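Local structure of LamCAT (Aquimarina, 6JH5) at residues A[91-95]-A[212-216]; A[120-124]-A[208-212]. The protein is a marine bacterial laminarinase of glycoside hydrolase family 16, which probably cleaves the beta-1,3-glucan chains of laminarin. All blocks are in the same frame, centred on the assembly; numbering follows the deposited sequence.

Interaction 1: residues A[91-95]-A[212-216]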
ATOM      1  N   SER A  91     -11.723  10.172  -2.541  1.00 15.52           N
ATOM      2  CA  SER A  91     -12.178   9.625  -3.830  1.00 14.80           C
ATOM      3  C   SER A  91     -12.265  10.807  -4.795  1.00 15.01           C
ATOM      4  O   SER A  91     -13.142  11.612  -4.665  1.00 17.32           O
ATOM      5  CB  SER A  91     -13.502   8.943  -3.621  1.00 18.86           C
ATOM      6  OG  SER A  91     -14.041   8.471  -4.837  1.00 22.35           O
ATOM      7  N   PHE A  92     -11.299  10.910  -5.688  1.00 13.90           N
ATOM      8  CA  PHE A  92     -11.289  12.015  -6.669  1.00 13.72           C
ATOM      9  C   PHE A  92     -10.441  11.611  -7.870  1.00 14.38           C
ATOM     10  O   PHE A  92      -9.591  10.786  -7.746  1.00 13.59           O
ATOM     11  CB  PHE A  92     -10.788  13.322  -6.055  1.00 14.43           C
ATOM     12  CG  PHE A  92      -9.365  13.322  -5.572  1.00 13.89           C
ATOM     13  CD1 PHE A  92      -9.063  12.979  -4.271  1.00 14.54           C
ATOM     14  CD2 PHE A  92      -8.345  13.692  -6.418  1.00 13.74           C
ATOM     15  CE1 PHE A  92      -7.753  13.009  -3.837  1.00 14.44           C
ATOM     16  CE2 PHE A  92      -7.038  13.719  -5.982  1.00 14.80           C
ATOM     17  CZ  PHE A  92      -6.754  13.389  -4.687  1.00 15.68           C
ATOM     18  N   MET A  93     -10.675  12.271  -8.994  1.00 14.20           N
ATOM     19  CA  MET A  93      -9.905  11.917 -10.208  1.00 13.96           C
ATOM     20  C   MET A  93      -8.412  12.206 -10.003  1.00 13.94           C
ATOM     21  O   MET A  93      -8.052  13.290  -9.654  1.00 13.85           O
ATOM     22  CB  MET A  93     -10.459  12.672 -11.421  1.00 14.25           C
ATOM     23  CG  MET A  93     -11.877  12.274 -11.779  1.00 17.47           C
ATOM     24  SD  MET A  93     -12.121  10.504 -12.136  1.00 21.01           S
ATOM     25  CE  MET A  93     -10.864  10.320 -13.398  1.00 21.10           C
ATOM     26  N   GLY A  94      -7.604  11.188 -10.275  1.00 13.70           N
ATOM     27  CA  GLY A  94      -6.138  11.241 -10.150  1.00 14.42           C
ATOM     28  C   GLY A  94      -5.610  10.660  -8.851  1.00 14.41           C
ATOM     29  O   GLY A  94      -4.447  10.431  -8.764  1.00 15.17           O
ATOM     30  N   SER A  95      -6.493  10.403  -7.910  1.00 13.26           N
ATOM     31  CA  SER A  95      -6.048   9.885  -6.597  1.00 13.45           C
ATOM     32  C   SER A  95      -5.577   8.431  -6.692  1.00 13.31           C
ATOM     33  O   SER A  95      -6.150   7.678  -7.414  1.00 12.74           O
ATOM     34  CB  SER A  95      -7.134  10.029  -5.575  1.00 14.10           C
ATOM     35  OG  SER A  95      -8.206   9.190  -5.881  1.00 14.67           O
ATOM     36  N   PHE A 212      -3.955  10.916 -15.890  1.00 17.54           N
ATOM     37  CA  PHE A 212      -3.405  12.266 -15.662  1.00 18.38           C
ATOM     38  C   PHE A 212      -4.481  13.345 -15.612  1.00 18.44           C
ATOM     39  O   PHE A 212      -4.130  14.480 -15.670  1.00 20.76           O
ATOM     40  CB  PHE A 212      -2.277  12.489 -16.666  1.00 20.19           C
ATOM     41  CG  PHE A 212      -1.240  11.397 -16.582  1.00 19.14           C
ATOM     42  CD1 PHE A 212      -0.230  11.463 -15.651  1.00 19.48           C
ATOM     43  CD2 PHE A 212      -1.289  10.294 -17.402  1.00 21.08           C
ATOM     44  CE1 PHE A 212       0.705  10.452 -15.543  1.00 19.67           C
ATOM     45  CE2 PHE A 212      -0.357   9.281 -17.290  1.00 22.86           C
ATOM     46  CZ  PHE A 212       0.647   9.367 -16.369  1.00 21.34           C
ATOM     47  N   ASN A 213      -5.730  12.931 -15.478  1.00 17.32           N
ATOM     48  CA  ASN A 213      -6.829  13.902 -15.290  1.00 19.76           C
ATOM     49  C   ASN A 213      -6.930  14.098 -13.778  1.00 18.52           C
ATOM     50  O   ASN A 213      -7.391  13.221 -13.120  1.00 17.99           O
ATOM     51  CB  ASN A 213      -8.130  13.351 -15.860  1.00 21.24           C
ATOM     52  CG  ASN A 213      -9.357  14.103 -15.396  1.00 29.66           C
ATOM     53  OD1 ASN A 213      -9.282  15.270 -15.056  1.00 31.56           O
ATOM     54  ND2 ASN A 213     -10.498  13.460 -15.469  1.00 33.17           N
ATOM     55  N   ILE A 214      -6.461  15.233 -13.292  1.00 15.63           N
ATOM     56  CA  ILE A 214      -6.466  15.459 -11.828  1.00 16.27           C
ATOM     57  C   ILE A 214      -7.551  16.470 -11.456  1.00 14.98           C
ATOM     58  O   ILE A 214      -7.587  17.506 -12.070  1.00 15.26           O
ATOM     59  CB  ILE A 214      -5.088  15.945 -11.345  1.00 15.53           C
ATOM     60  CG1 ILE A 214      -3.912  15.161 -11.943  1.00 16.01           C
ATOM     61  CG2 ILE A 214      -5.047  15.944  -9.832  1.00 17.30           C
ATOM     62  CD1 ILE A 214      -3.956  13.669 -11.739  1.00 16.81           C
ATOM     63  N   ASP A 215      -8.365  16.102 -10.468  1.00 15.03           N
ATOM     64  CA  ASP A 215      -9.390  17.031  -9.946  1.00 14.56           C
ATOM     65  C   ASP A 215      -8.628  17.935  -8.988  1.00 14.30           C
ATOM     66  O   ASP A 215      -8.473  17.626  -7.859  1.00 15.23           O
ATOM     67  CB  ASP A 215     -10.496  16.267  -9.236  1.00 14.24           C
ATOM     68  CG  ASP A 215     -11.564  17.161  -8.635  1.00 16.07           C
ATOM     69  OD1 ASP A 215     -11.428  18.362  -8.728  1.00 15.82           O
ATOM     70  OD2 ASP A 215     -12.493  16.607  -8.112  1.00 15.16           O
ATOM     71  N   ASN A 216      -8.262  19.126  -9.459  1.00 15.12           N
ATOM     72  CA  ASN A 216      -7.474  20.091  -8.653  1.00 13.24           C
ATOM     73  C   ASN A 216      -8.331  20.731  -7.572  1.00 16.19           C
ATOM     74  O   ASN A 216      -7.792  21.368  -6.716  1.00 17.70           O
ATOM     75  CB  ASN A 216      -6.743  21.101  -9.521  1.00 15.74           C
ATOM     76  CG  ASN A 216      -5.604  20.440 -10.258  1.00 19.06           C
ATOM     77  OD1 ASN A 216      -4.861  19.683  -9.687  1.00 18.11           O
ATOM     78  ND2 ASN A 216      -5.535  20.680 -11.546  1.00 22.26           N
TER
HETATM   79  O   HOH W   1     -12.995  14.036  -8.850  1.00 16.15           O

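Interaction 2: residues A[120-124]-A[208-212]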
ATOM      1  N   MET A 120      -4.381  -3.073  -0.390  1.00 10.65           N
ATOM      2  CA  MET A 120      -5.445  -2.164  -0.851  1.00 11.38           C
ATOM      3  C   MET A 120      -4.861  -1.157  -1.841  1.00 12.19           C
ATOM      4  O   MET A 120      -3.861  -0.570  -1.536  1.00 11.99           O
ATOM      5  CB  MET A 120      -6.068  -1.378   0.314  1.00 11.86           C
ATOM      6  CG  MET A 120      -7.217  -0.452  -0.046  1.00 12.43           C
ATOM      7  SD  MET A 120      -6.788   1.113  -0.897  1.00 14.11           S
ATOM      8  CE  MET A 120      -5.869   1.969   0.382  1.00 14.42           C
ATOM      9  N   GLU A 121      -5.495  -1.079  -3.002  1.00 11.60           N
ATOM     10  CA  GLU A 121      -5.247   0.043  -3.923  1.00 12.67           C
ATOM     11  C   GLU A 121      -6.601   0.601  -4.368  1.00 12.47           C
ATOM     12  O   GLU A 121      -7.494  -0.156  -4.540  1.00 12.31           O
ATOM     13  CB  GLU A 121      -4.430  -0.326  -5.146  1.00 14.55           C
ATOM     14  CG  GLU A 121      -2.957  -0.429  -4.839  1.00 14.96           C
ATOM     15  CD  GLU A 121      -2.203  -0.844  -6.089  1.00 15.91           C
ATOM     16  OE1 GLU A 121      -2.349  -1.984  -6.460  1.00 15.13           O
ATOM     17  OE2 GLU A 121      -1.596   0.022  -6.699  1.00 15.72           O
ATOM     18  N   HIS A 122      -6.676   1.911  -4.511  1.00 11.96           N
ATOM     19  CA  HIS A 122      -7.893   2.543  -5.051  1.00 13.05           C
ATOM     20  C   HIS A 122      -7.461   3.609  -6.056  1.00 13.39           C
ATOM     21  O   HIS A 122      -6.459   4.216  -5.822  1.00 12.48           O
ATOM     22  CB  HIS A 122      -8.740   3.160  -3.940  1.00 13.85           C
ATOM     23  CG  HIS A 122      -9.988   3.803  -4.432  1.00 14.35           C
ATOM     24  ND1 HIS A 122     -10.079   5.144  -4.658  1.00 15.68           N
ATOM     25  CD2 HIS A 122     -11.162   3.281  -4.811  1.00 15.40           C
ATOM     26  CE1 HIS A 122     -11.269   5.415  -5.117  1.00 15.62           C
ATOM     27  NE2 HIS A 122     -11.946   4.313  -5.211  1.00 16.02           N
ATOM     28  N   VAL A 123      -8.240   3.785  -7.119  1.00 12.99           N
ATOM     29  CA  VAL A 123      -7.898   4.863  -8.082  1.00 12.81           C
ATOM     30  C   VAL A 123      -9.133   5.696  -8.386  1.00 13.34           C
ATOM     31  O   VAL A 123     -10.220   5.175  -8.382  1.00 14.11           O
ATOM     32  CB  VAL A 123      -7.305   4.369  -9.413  1.00 14.97           C
ATOM     33  CG1 VAL A 123      -5.888   3.841  -9.287  1.00 16.61           C
ATOM     34  CG2 VAL A 123      -8.206   3.363 -10.081  1.00 16.34           C
ATOM     35  N   ASN A 124      -8.880   6.970  -8.598  1.00 13.66           N
ATOM     36  CA  ASN A 124      -9.922   7.879  -9.102  1.00 13.66           C
ATOM     37  C   ASN A 124     -11.165   7.838  -8.204  1.00 14.45           C
ATOM     38  O   ASN A 124     -11.019   7.975  -7.036  1.00 15.21           O
ATOM     39  CB  ASN A 124     -10.169   7.557 -10.571  1.00 14.02           C
ATOM     40  CG  ASN A 124      -8.954   7.818 -11.433  1.00 14.84           C
ATOM     41  OD1 ASN A 124      -8.207   8.726 -11.171  1.00 15.90           O
ATOM     42  ND2 ASN A 124      -8.765   6.993 -12.433  1.00 16.28           N
ATOM     43  N   ASN A 208       0.323   5.960 -14.367  1.00 16.50           N
ATOM     44  CA  ASN A 208      -0.176   5.164 -15.506  1.00 18.20           C
ATOM     45  C   ASN A 208      -1.554   4.578 -15.212  1.00 17.35           C
ATOM     46  O   ASN A 208      -2.386   4.647 -16.064  1.00 19.99           O
ATOM     47  CB  ASN A 208       0.843   4.100 -15.902  1.00 19.13           C
ATOM     48  CG  ASN A 208       2.154   4.691 -16.371  1.00 20.02           C
ATOM     49  OD1 ASN A 208       2.181   5.741 -16.981  1.00 20.51           O
ATOM     50  ND2 ASN A 208       3.232   4.002 -16.083  1.00 21.23           N
ATOM     51  N   TRP A 209      -1.752   3.994 -14.039  1.00 18.01           N
ATOM     52  CA  TRP A 209      -3.070   3.379 -13.799  1.00 21.55           C
ATOM     53  C   TRP A 209      -4.196   4.402 -13.595  1.00 17.85           C
ATOM     54  O   TRP A 209      -5.161   4.339 -14.331  1.00 18.97           O
ATOM     55  CB  TRP A 209      -2.945   2.365 -12.673  1.00 23.29           C
ATOM     56  CG  TRP A 209      -4.225   1.696 -12.299  1.00 23.11           C
ATOM     57  CD1 TRP A 209      -5.413   1.697 -12.963  1.00 22.37           C
ATOM     58  CD2 TRP A 209      -4.439   0.949 -11.103  1.00 23.25           C
ATOM     59  NE1 TRP A 209      -6.352   0.988 -12.266  1.00 23.10           N
ATOM     60  CE2 TRP A 209      -5.776   0.511 -11.122  1.00 23.65           C
ATOM     61  CE3 TRP A 209      -3.617   0.591 -10.043  1.00 24.71           C
ATOM     62  CZ2 TRP A 209      -6.297  -0.284 -10.105  1.00 24.95           C
ATOM     63  CZ3 TRP A 209      -4.141  -0.177  -9.036  1.00 23.65           C
ATOM     64  CH2 TRP A 209      -5.459  -0.605  -9.068  1.00 26.69           C
ATOM     65  N   PRO A 210      -4.115   5.371 -12.668  1.00 16.85           N
ATOM     66  CA  PRO A 210      -5.183   6.357 -12.515  1.00 16.60           C
ATOM     67  C   PRO A 210      -5.341   7.311 -13.702  1.00 18.49           C
ATOM     68  O   PRO A 210      -6.376   7.767 -13.930  1.00 20.32           O
ATOM     69  CB  PRO A 210      -4.835   7.162 -11.259  1.00 17.23           C
ATOM     70  CG  PRO A 210      -3.362   6.922 -11.045  1.00 17.64           C
ATOM     71  CD  PRO A 210      -3.059   5.576 -11.665  1.00 17.40           C
ATOM     72  N   GLY A 211      -4.245   7.582 -14.388  1.00 18.86           N
ATOM     73  CA  GLY A 211      -4.302   8.574 -15.460  1.00 18.57           C
ATOM     74  C   GLY A 211      -3.845   9.948 -14.995  1.00 18.72           C
ATOM     75  O   GLY A 211      -3.403  10.088 -13.879  1.00 19.42           O
ATOM     76  N   PHE A 212      -3.955  10.916 -15.890  1.00 17.54           N
ATOM     77  CA  PHE A 212      -3.405  12.266 -15.662  1.00 18.38           C
ATOM     78  C   PHE A 212      -4.481  13.345 -15.612  1.00 18.44           C
ATOM     79  O   PHE A 212      -4.130  14.480 -15.670  1.00 20.76           O
ATOM     80  CB  PHE A 212      -2.277  12.489 -16.666  1.00 20.19           C
ATOM     81  CG  PHE A 212      -1.240  11.397 -16.582  1.00 19.14           C
ATOM     82  CD1 PHE A 212      -0.230  11.463 -15.651  1.00 19.48           C
ATOM     83  CD2 PHE A 212      -1.289  10.294 -17.402  1.00 21.08           C
ATOM     84  CE1 PHE A 212       0.705  10.452 -15.543  1.00 19.67           C
ATOM     85  CE2 PHE A 212      -0.357   9.281 -17.290  1.00 22.86           C
ATOM     86  CZ  PHE A 212       0.647   9.367 -16.369  1.00 21.34           C
TER

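Interaction 1: residues A[91-95]-A[212-216]
Gly94 and Ile214 make the tight centre of this contact. Ile214 CD1 lies 3.6 Å from Gly94 CA, where glycine has no side chain. The branch reaches there because CG1 stands anti to the carbonyl carbon (chi1 -45°) and the chain bends again at chi2. Beside it, Asp215 N gives a nearly straight hydrogen bond to Met93 O, 2.9 Å long with 169° at the hydrogen. The same oxygen receives a CA-H...O contact from Ile214 CA at 3.5 Å.

Met93 O belongs to the central peptide of a type II beta turn from Phe92 to Ser95, with Gly94 third in the turn. Ser95 N and Ser95 OG both bond to Phe92 O. The hydroxyl comes in the carbonyl plane, at 2.8 Å from OG to that oxygen. Ser95 CB sits over one face of the Phe92 ring, 3.4 Å above its plane.

The outer side is looser. Met93 bends at chi2 and chi3, and its CE comes to 3.8 Å from Asn213 ND2 without a polar bond. The exposed Asn213 amide crosses this side chain at a slant. A water bridges the two segments on this side. It accepts from Met93 N and donates to Asp215 OD2, at 2.9 and 2.7 Å respectively. The other carboxylate oxygen of Asp215, OD1, takes Asn217 N in an Asx turn.

Phe92 and Ile214 lead inward, and both rest on Ile205 of strand 197-205. Phe92 also meets Phe219 edge-to-face. The contact thus joins the loop between strands 81-88 and 95-103 to the loop that runs from strand 197-205 to strand 221-232.

Interaction 2: residues A[120-124]-A[208-212]
Glu121 approaches the six-membered end of the Trp209 indole. Its CB is 3.9 Å from Trp209 CZ3. With CG anti to the carbonyl carbon (chi1 -78°), the extended chain carries the carboxylate to the ring edge. There CD lies in the ring plane, 3.6 Å from CZ3. At the tip, OE2 comes to 3.5 Å of CZ3 and also takes a hydrogen bond from Trp96 NE1. OE1 lies near Asp118 OD2. The carboxylate plane stands 81° from the ring plane.

Val123 covers one face of the same indole. Its CG1 makes a CH-pi contact, 3.8 Å from the centroid of the five-membered ring, and also touches Pro210 CB. Farther along, Asn124 ND2 bonds to Pro210 O at 2.9 Å, in the carbonyl plane and on a lone pair. The partner of Asn124 OD1 is Gly94.

His130 meets Trp209 edge-to-face. Glu121 closes the E-x-D-x-x-E signature of family 16, where the last glutamate is usually the general acid/base. The exposed tryptophan beside this carboxylate is consistent with a wall of the sugar-binding cleft.

Along the chain the segments come in the order 91-95, 120-124, 208-212 and 212-216. The last two are one continuous loop after strand 197-205, and they share Phe212. The centres of interactions 1 and 2 lie 9 Å apart, on the same side of the molecule. Asn124 ties them directly. Its OD1 accepts a hydrogen bond from Gly94 N at 2.7 Å, and its N is hydrogen-bonded to Ser95 O at 3.1 Å. Strand 95-103 pairs with strands 120-121 and 197-205. The loop is therefore held at two neighbouring points: interaction 2 beside the probable active site, and interaction 1 farther from the chain's centre.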